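Local coordinates for regulatory Subunit of Protein Kinase A (cAMP-dependent) from Euglena gracilis (Euglena gracilis, PDB 6RSX) that binds cyclic AMP in each of its two cyclic nucleotide-binding domains and, as a regulatory subunit, probably governs the protein kinase A catalytic subunit, at residues L277-N280 with M281-Y284; N227-G230 with P231-F235. All blocks are in the same frame, centred on the assembly; numbering follows the deposited sequence.

Contact 1: L277-N280 with M281-Y284; sequences LQRN and MQNY. With CMP (adenosine-3',5'-cyclic-monophosphate), chain C.
Asn280 and Tyr284, one turn apart, meet in the last part of helix 274-280 and the short 3-10 segment 282-284, and the tyrosine carries this turn onto the adenine of cyclic AMP. From Tyr284 CB, 3.6 Å from N1 of the base, the ring lies over one face of the purine, nearly parallel to it. CG lies near C6, Tyr284 CD1 is 3.4 Å from C5 of the base, and CE1 approaches N7. A flat aromatic suits this place, since one broad face can cover the base while the other rests on the main chain, with Met281 CA and Asn280 O toward its rim. At the tip, Tyr284 OH hydrogen-bonds to Glu237. The Asn280 amide, almost perpendicular to the ring, brings Asn280 ND2 within 3.2 Å of Tyr284 OH, at an angle too poor for a bond.

With its CG anti to the backbone N (chi1 -179°), Asn280 swings its amide toward the turn, and Asn283 ND2 makes a weak bond to Asn280 OD1 (3.0 Å). The same ND2 weakly reaches Asn280 O, which also takes the firmer bond from Asn283 N, so this carbonyl is gripped twice. Gln282 N follows the three-residue pattern, bonding to Arg279 O at 2.9 Å and tightening the coil. The unbranched, extended Met281 lays its CG 3.3 Å from Leu277 O.

Beyond the turn, Met281 packs on Met238, Met241 and Phe242 of helix 237-242, and Tyr284 also touches Met238. Leu277 and Asn280 rest on Phe234 of strand 234-235, so the end of helix 274-280 lies against both elements.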
ATOM      1  N   LEU A 277      -3.342  -3.214  16.483  1.00 51.97           N
ATOM      2  CA  LEU A 277      -4.252  -2.077  16.587  1.00 46.42           C
ATOM      3  C   LEU A 277      -5.347  -2.337  17.614  1.00 56.72           C
ATOM      4  O   LEU A 277      -5.731  -1.430  18.370  1.00 51.36           O
ATOM      5  CB  LEU A 277      -4.864  -1.782  15.218  1.00 47.37           C
ATOM      6  CG  LEU A 277      -3.844  -1.204  14.240  1.00 41.48           C
ATOM      7  CD1 LEU A 277      -4.433  -1.124  12.832  1.00 45.42           C
ATOM      8  CD2 LEU A 277      -3.368   0.165  14.736  1.00 44.94           C
ATOM      9  N   GLN A 278      -5.886  -3.561  17.632  1.00 54.48           N
ATOM     10  CA  GLN A 278      -6.943  -3.905  18.589  1.00 56.09           C
ATOM     11  C   GLN A 278      -6.424  -3.899  20.025  1.00 58.52           C
ATOM     12  O   GLN A 278      -7.052  -3.310  20.916  1.00 54.62           O
ATOM     13  CB  GLN A 278      -7.543  -5.268  18.236  1.00 55.06           C
ATOM     14  CG  GLN A 278      -8.343  -5.266  16.951  1.00 57.82           C
ATOM     15  CD  GLN A 278      -8.680  -6.664  16.462  0.36 62.77           C
ATOM     16  OE1 GLN A 278      -7.941  -7.622  16.699  0.80 63.08           O
ATOM     17  NE2 GLN A 278      -9.802  -6.786  15.772  0.86 67.11           N
ATOM     18  N   ARG A 279      -5.289  -4.566  20.273  1.00 58.18           N
ATOM     19  CA  ARG A 279      -4.688  -4.553  21.605  1.00 58.80           C
ATOM     20  C   ARG A 279      -4.450  -3.127  22.080  1.00 63.08           C
ATOM     21  O   ARG A 279      -4.772  -2.773  23.224  1.00 58.79           O
ATOM     22  CB  ARG A 279      -3.368  -5.337  21.607  1.00 64.45           C
ATOM     23  CG  ARG A 279      -3.494  -6.833  21.887  1.00 76.50           C
ATOM     24  CD  ARG A 279      -2.127  -7.509  22.042  1.00 73.96           C
ATOM     25  NE  ARG A 279      -1.380  -7.532  20.785  1.00 85.31           N
ATOM     26  CZ  ARG A 279      -1.518  -8.465  19.844  1.00 81.58           C
ATOM     27  NH1 ARG A 279      -2.370  -9.469  20.012  1.00 87.13           N
ATOM     28  NH2 ARG A 279      -0.806  -8.393  18.729  1.00 83.33           N
ATOM     29  N   ASN A 280      -3.894  -2.286  21.212  1.00 48.84           N
ATOM     30  CA  ASN A 280      -3.547  -0.944  21.647  1.00 48.89           C
ATOM     31  C   ASN A 280      -4.751  -0.145  22.125  1.00 47.50           C
ATOM     32  O   ASN A 280      -4.580   0.810  22.890  1.00 47.90           O
ATOM     33  CB  ASN A 280      -2.871  -0.188  20.527  1.00 45.43           C
ATOM     34  CG  ASN A 280      -2.484   1.185  20.934  1.00 48.72           C
ATOM     35  OD1 ASN A 280      -1.561   1.361  21.735  1.00 49.37           O
ATOM     36  ND2 ASN A 280      -3.186   2.192  20.395  1.00 47.44           N
ATOM     37  N   MET A 281      -5.957  -0.466  21.657  1.00 45.86           N
ATOM     38  CA  MET A 281      -7.126   0.280  22.115  1.00 54.42           C
ATOM     39  C   MET A 281      -7.386   0.086  23.610  1.00 50.90           C
ATOM     40  O   MET A 281      -8.134   0.870  24.205  1.00 51.04           O
ATOM     41  CB  MET A 281      -8.353  -0.124  21.308  1.00 52.91           C
ATOM     42  CG  MET A 281      -8.236   0.251  19.820  1.00 51.00           C
ATOM     43  SD  MET A 281      -9.680  -0.397  18.949  1.00 55.95           S
ATOM     44  CE  MET A 281      -9.450   0.291  17.308  1.00 58.91           C
ATOM     45  N   GLN A 282      -6.776  -0.930  24.225  1.00 52.05           N
ATOM     46  CA  GLN A 282      -6.852  -1.069  25.678  1.00 53.21           C
ATOM     47  C   GLN A 282      -6.364   0.188  26.381  1.00 53.96           C
ATOM     48  O   GLN A 282      -6.855   0.526  27.467  1.00 55.21           O
ATOM     49  CB  GLN A 282      -6.025  -2.271  26.146  1.00 53.62           C
ATOM     50  CG  GLN A 282      -6.573  -3.618  25.720  1.00 64.90           C
ATOM     51  CD  GLN A 282      -5.518  -4.715  25.789  1.00 78.93           C
ATOM     52  OE1 GLN A 282      -4.440  -4.523  26.365  1.00 80.10           O
ATOM     53  NE2 GLN A 282      -5.818  -5.868  25.190  1.00 77.64           N
ATOM     54  N   ASN A 283      -5.402   0.892  25.790  1.00 48.39           N
ATOM     55  CA  ASN A 283      -4.863   2.094  26.413  1.00 56.49           C
ATOM     56  C   ASN A 283      -5.826   3.270  26.355  1.00 52.76           C
ATOM     57  O   ASN A 283      -5.535   4.309  26.956  1.00 54.30           O
ATOM     58  CB  ASN A 283      -3.537   2.495  25.750  1.00 50.25           C
ATOM     59  CG  ASN A 283      -2.479   1.402  25.838  1.00 60.34           C
ATOM     60  OD1 ASN A 283      -2.102   0.959  26.927  1.00 54.61           O
ATOM     61  ND2 ASN A 283      -2.002   0.955  24.681  1.00 56.07           N
ATOM     62  N   TYR A 284      -6.951   3.142  25.646  1.00 43.31           N
ATOM     63  CA  TYR A 284      -7.846   4.274  25.488  1.00 46.55           C
ATOM     64  C   TYR A 284      -8.867   4.379  26.614  1.00 54.81           C
ATOM     65  O   TYR A 284      -9.492   5.432  26.754  1.00 59.99           O
ATOM     66  CB  TYR A 284      -8.606   4.205  24.167  1.00 42.11           C
ATOM     67  CG  TYR A 284      -7.720   4.282  22.922  1.00 44.74           C
ATOM     68  CD1 TYR A 284      -6.401   4.728  23.003  1.00 43.04           C
ATOM     69  CD2 TYR A 284      -8.223   3.917  21.679  1.00 43.91           C
ATOM     70  CE1 TYR A 284      -5.588   4.802  21.867  1.00 42.48           C
ATOM     71  CE2 TYR A 284      -7.409   3.984  20.523  1.00 44.36           C
ATOM     72  CZ  TYR A 284      -6.102   4.436  20.636  1.00 44.28           C
ATOM     73  OH  TYR A 284      -5.297   4.485  19.502  1.00 42.68           O
TER
HETATM   74  P   CMP C 502      -9.865   8.010  15.607  1.00 40.29           P
HETATM   75  O1P CMP C 502     -10.000   7.534  14.047  1.00 48.25           O
HETATM   76  O2P CMP C 502     -11.097   7.941  16.421  1.00 42.09           O
HETATM   77  O5' CMP C 502      -9.447   9.549  15.594  1.00 41.72           O
HETATM   78  C5' CMP C 502      -8.832  10.116  16.757  1.00 40.23           C
HETATM   79  C4' CMP C 502      -7.786   9.150  17.245  1.00 37.75           C
HETATM   80  O4' CMP C 502      -7.123   9.514  18.467  1.00 39.83           O
HETATM   81  C3' CMP C 502      -8.237   7.745  17.542  1.00 36.55           C
HETATM   82  O3' CMP C 502      -8.720   7.057  16.390  1.00 37.53           O
HETATM   83  C2' CMP C 502      -6.983   7.151  18.166  1.00 43.68           C
HETATM   84  O2' CMP C 502      -6.080   6.767  17.111  1.00 41.34           O
HETATM   85  C1' CMP C 502      -6.375   8.387  18.872  1.00 42.13           C
HETATM   86  N9  CMP C 502      -6.334   8.282  20.333  1.00 41.66           N
HETATM   87  C8  CMP C 502      -5.227   8.404  21.073  1.00 39.19           C
HETATM   88  N7  CMP C 502      -5.576   8.257  22.347  1.00 46.03           N
HETATM   89  C5  CMP C 502      -6.907   8.074  22.377  1.00 43.79           C
HETATM   90  C6  CMP C 502      -7.751   7.882  23.442  1.00 45.00           C
HETATM   91  N6  CMP C 502      -7.487   7.811  24.850  1.00 48.57           N
HETATM   92  N1  CMP C 502      -9.042   7.697  23.242  1.00 42.27           N
HETATM   93  C2  CMP C 502      -9.525   7.715  21.971  1.00 46.74           C
HETATM   94  N3  CMP C 502      -8.684   7.897  20.898  1.00 39.78           N
HETATM   95  C4  CMP C 502      -7.386   8.088  21.137  1.00 43.10           C

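Contact 2: N227-G230 with P231-F235; sequences NILG and PKDFF. With CMP (adenosine-3',5'-cyclic-monophosphate), chain C.
Asp233 folds its carboxylate back across the bend to Gly230, and Asp233 OD2 receives the Gly230 N-H in an almost straight bond (N to OD2 2.8 Å, 171°). The N-H meets OD2 on its anti side, 27° out of the carboxylate plane. A bond in the other direction, from Asp233 N to Gly230 O (2.9 Å), closes a type II turn, so backbone and side chain of one short acidic residue clasp Gly230 twice. Pro231 has the fixed phi that suits the second position of such a turn, while Lys232 adopts positive phi at the third. Asp233 OD2 also accepts a hydrogen bond from a water that donates to Ile228 O as well, linking the acid to the strand.

Leu229 crosses Asp233 at a slant, passing CB and CD2 along it, and its other branch goes to Phe235, where Leu229 CD1 lies 3.7 Å from Phe235 CB and meets the ring obliquely. The Phe235 ring itself lies nearly parallel to that of Tyr206. Asn227, its CG anti to the backbone N (chi1 -162°), carries its amide out to the nucleotide, where Asn227 ND2 donates to N7 of the adenine (3.0 Å), a task suited to an amide N-H.

The turn carries the chain from strand 222-229 to strand 234-235 in the jelly-roll beta barrel of cyclic nucleotide-binding domains, whose two sheets it links. Phe235 opens the Phe-Gly-Glu sequence characteristic of their phosphate-binding cassette.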
ATOM      1  N   ASN A 227      -4.458  12.439  25.678  1.00 43.18           N
ATOM      2  CA  ASN A 227      -3.306  11.598  25.371  1.00 43.75           C
ATOM      3  C   ASN A 227      -2.271  12.465  24.671  1.00 41.72           C
ATOM      4  O   ASN A 227      -2.599  13.520  24.117  1.00 40.86           O
ATOM      5  CB  ASN A 227      -3.719  10.395  24.514  1.00 44.27           C
ATOM      6  CG  ASN A 227      -2.683   9.276  24.528  1.00 49.48           C
ATOM      7  OD1 ASN A 227      -1.624   9.407  25.149  1.00 45.79           O
ATOM      8  ND2 ASN A 227      -3.001   8.161  23.873  1.00 43.14           N
ATOM      9  N   ILE A 228      -1.012  12.029  24.719  1.00 44.08           N
ATOM     10  CA  ILE A 228       0.077  12.686  24.007  1.00 38.51           C
ATOM     11  C   ILE A 228       0.822  11.609  23.222  1.00 39.57           C
ATOM     12  O   ILE A 228       1.175  10.564  23.781  1.00 42.49           O
ATOM     13  CB  ILE A 228       1.055  13.422  24.950  1.00 46.29           C
ATOM     14  CG1 ILE A 228       0.386  14.609  25.652  1.00 45.34           C
ATOM     15  CG2 ILE A 228       2.286  13.919  24.168  1.00 50.10           C
ATOM     16  CD1 ILE A 228       0.145  15.769  24.725  1.00 51.02           C
ATOM     17  N   LEU A 229       1.036  11.853  21.933  1.00 39.15           N
ATOM     18  CA  LEU A 229       1.638  10.862  21.048  1.00 41.70           C
ATOM     19  C   LEU A 229       2.993  11.353  20.576  1.00 39.78           C
ATOM     20  O   LEU A 229       3.207  12.558  20.408  1.00 41.31           O
ATOM     21  CB  LEU A 229       0.730  10.597  19.833  1.00 38.57           C
ATOM     22  CG  LEU A 229      -0.709  10.115  20.128  1.00 36.77           C
ATOM     23  CD1 LEU A 229      -1.487   9.906  18.822  1.00 41.68           C
ATOM     24  CD2 LEU A 229      -0.748   8.844  20.974  1.00 35.86           C
ATOM     25  N   GLY A 230       3.899  10.407  20.311  1.00 39.66           N
ATOM     26  CA  GLY A 230       5.210  10.761  19.818  1.00 35.71           C
ATOM     27  C   GLY A 230       5.717   9.756  18.804  1.00 42.04           C
ATOM     28  O   GLY A 230       4.955   8.948  18.267  1.00 38.57           O
ATOM     29  N   PRO A 231       7.023   9.792  18.533  1.00 41.12           N
ATOM     30  CA  PRO A 231       7.587   8.978  17.439  1.00 40.23           C
ATOM     31  C   PRO A 231       7.191   7.514  17.564  1.00 39.65           C
ATOM     32  O   PRO A 231       7.216   6.927  18.653  1.00 39.25           O
ATOM     33  CB  PRO A 231       9.102   9.182  17.588  1.00 42.17           C
ATOM     34  CG  PRO A 231       9.245  10.520  18.199  1.00 47.16           C
ATOM     35  CD  PRO A 231       8.042  10.636  19.186  1.00 41.55           C
ATOM     36  N   LYS A 232       6.763   6.944  16.443  1.00 39.65           N
ATOM     37  CA  LYS A 232       6.352   5.563  16.250  1.00 40.87           C
ATOM     38  C   LYS A 232       4.959   5.277  16.821  1.00 41.86           C
ATOM     39  O   LYS A 232       4.467   4.162  16.641  1.00 40.93           O
ATOM     40  CB  LYS A 232       7.378   4.550  16.807  1.00 40.90           C
ATOM     41  CG  LYS A 232       8.778   4.753  16.204  1.00 54.65           C
ATOM     42  CD  LYS A 232       9.820   3.770  16.740  1.00 52.71           C
ATOM     43  CE  LYS A 232      11.054   3.712  15.829  1.00 58.25           C
ATOM     44  NZ  LYS A 232      11.469   5.049  15.300  1.00 59.85           N
ATOM     45  N   ASP A 233       4.304   6.236  17.503  1.00 38.28           N
ATOM     46  CA  ASP A 233       2.879   6.101  17.793  1.00 37.26           C
ATOM     47  C   ASP A 233       2.056   6.366  16.533  1.00 40.03           C
ATOM     48  O   ASP A 233       2.552   6.878  15.530  1.00 40.10           O
ATOM     49  CB  ASP A 233       2.429   7.076  18.893  1.00 36.95           C
ATOM     50  CG  ASP A 233       3.081   6.791  20.233  1.00 47.26           C
ATOM     51  OD1 ASP A 233       3.407   5.617  20.501  1.00 48.03           O
ATOM     52  OD2 ASP A 233       3.270   7.764  21.008  1.00 45.76           O
ATOM     53  N   PHE A 234       0.767   6.039  16.606  1.00 38.79           N
ATOM     54  CA  PHE A 234      -0.092   6.115  15.432  1.00 39.74           C
ATOM     55  C   PHE A 234      -1.463   6.589  15.877  1.00 37.32           C
ATOM     56  O   PHE A 234      -1.776   6.580  17.072  1.00 38.28           O
ATOM     57  CB  PHE A 234      -0.182   4.758  14.716  1.00 38.52           C
ATOM     58  CG  PHE A 234      -0.468   3.619  15.630  1.00 40.80           C
ATOM     59  CD1 PHE A 234      -1.771   3.364  16.041  1.00 43.47           C
ATOM     60  CD2 PHE A 234       0.566   2.828  16.117  1.00 40.75           C
ATOM     61  CE1 PHE A 234      -2.046   2.314  16.909  1.00 42.33           C
ATOM     62  CE2 PHE A 234       0.306   1.777  16.982  1.00 40.39           C
ATOM     63  CZ  PHE A 234      -1.004   1.519  17.376  1.00 44.46           C
ATOM     64  N   PHE A 235      -2.303   6.961  14.913  1.00 36.51           N
ATOM     65  CA  PHE A 235      -3.656   7.406  15.300  1.00 36.27           C
ATOM     66  C   PHE A 235      -4.528   7.425  14.053  1.00 40.57           C
ATOM     67  O   PHE A 235      -4.031   7.412  12.925  1.00 38.66           O
ATOM     68  CB  PHE A 235      -3.615   8.800  15.944  1.00 34.10           C
ATOM     69  CG  PHE A 235      -3.020   9.870  15.072  1.00 34.00           C
ATOM     70  CD1 PHE A 235      -1.628  10.118  15.083  1.00 39.34           C
ATOM     71  CD2 PHE A 235      -3.819  10.646  14.237  1.00 33.02           C
ATOM     72  CE1 PHE A 235      -1.044  11.112  14.265  1.00 34.92           C
ATOM     73  CE2 PHE A 235      -3.257  11.659  13.442  1.00 35.46           C
ATOM     74  CZ  PHE A 235      -1.857  11.880  13.437  1.00 36.78           C
TER
HETATM   75  P   CMP C 502      -9.865   8.010  15.607  1.00 40.29           P
HETATM   76  O1P CMP C 502     -10.000   7.534  14.047  1.00 48.25           O
HETATM   77  O2P CMP C 502     -11.097   7.941  16.421  1.00 42.09           O
HETATM   78  O5' CMP C 502      -9.447   9.549  15.594  1.00 41.72           O
HETATM   79  C5' CMP C 502      -8.832  10.116  16.757  1.00 40.23           C
HETATM   80  C4' CMP C 502      -7.786   9.150  17.245  1.00 37.75           C
HETATM   81  O4' CMP C 502      -7.123   9.514  18.467  1.00 39.83           O
HETATM   82  C3' CMP C 502      -8.237   7.745  17.542  1.00 36.55           C
HETATM   83  O3' CMP C 502      -8.720   7.057  16.390  1.00 37.53           O
HETATM   84  C2' CMP C 502      -6.983   7.151  18.166  1.00 43.68           C
HETATM   85  O2' CMP C 502      -6.080   6.767  17.111  1.00 41.34           O
HETATM   86  C1' CMP C 502      -6.375   8.387  18.872  1.00 42.13           C
HETATM   87  N9  CMP C 502      -6.334   8.282  20.333  1.00 41.66           N
HETATM   88  C8  CMP C 502      -5.227   8.404  21.073  1.00 39.19           C
HETATM   89  N7  CMP C 502      -5.576   8.257  22.347  1.00 46.03           N
HETATM   90  C5  CMP C 502      -6.907   8.074  22.377  1.00 43.79           C
HETATM   91  C6  CMP C 502      -7.751   7.882  23.442  1.00 45.00           C
HETATM   92  N6  CMP C 502      -7.487   7.811  24.850  1.00 48.57           N
HETATM   93  N1  CMP C 502      -9.042   7.697  23.242  1.00 42.27           N
HETATM   94  C2  CMP C 502      -9.525   7.715  21.971  1.00 46.74           C
HETATM   95  N3  CMP C 502      -8.684   7.897  20.898  1.00 39.78           N
HETATM   96  C4  CMP C 502      -7.386   8.088  21.137  1.00 43.10           C
HETATM   97  O   HOH W   1       1.752   7.466  23.437  1.00 53.97           O

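Contacts 1 and 2, whose centres are about 13 Å apart, approach the same cyclic AMP from different directions: the turn 281-284 covers a face of the adenine, whereas 227-230 reaches its N7 edge. Phe234 joins them directly. Phe234 CE1 lies 3.3 Å from Leu277 CD2 and 3.7 Å from Asn280 ND2, so strand 234-235 and helix 274-280 pack directly against each other. O2' of the ribose lies 3.1 Å from Phe235 CA and 3.4 Å from Tyr284 OH. Glu237, which bonds to the ligand, also holds Tyr284. An aromatic residue capping the base in this way is familiar from the second cyclic AMP domain of other protein kinase A regulatory subunits.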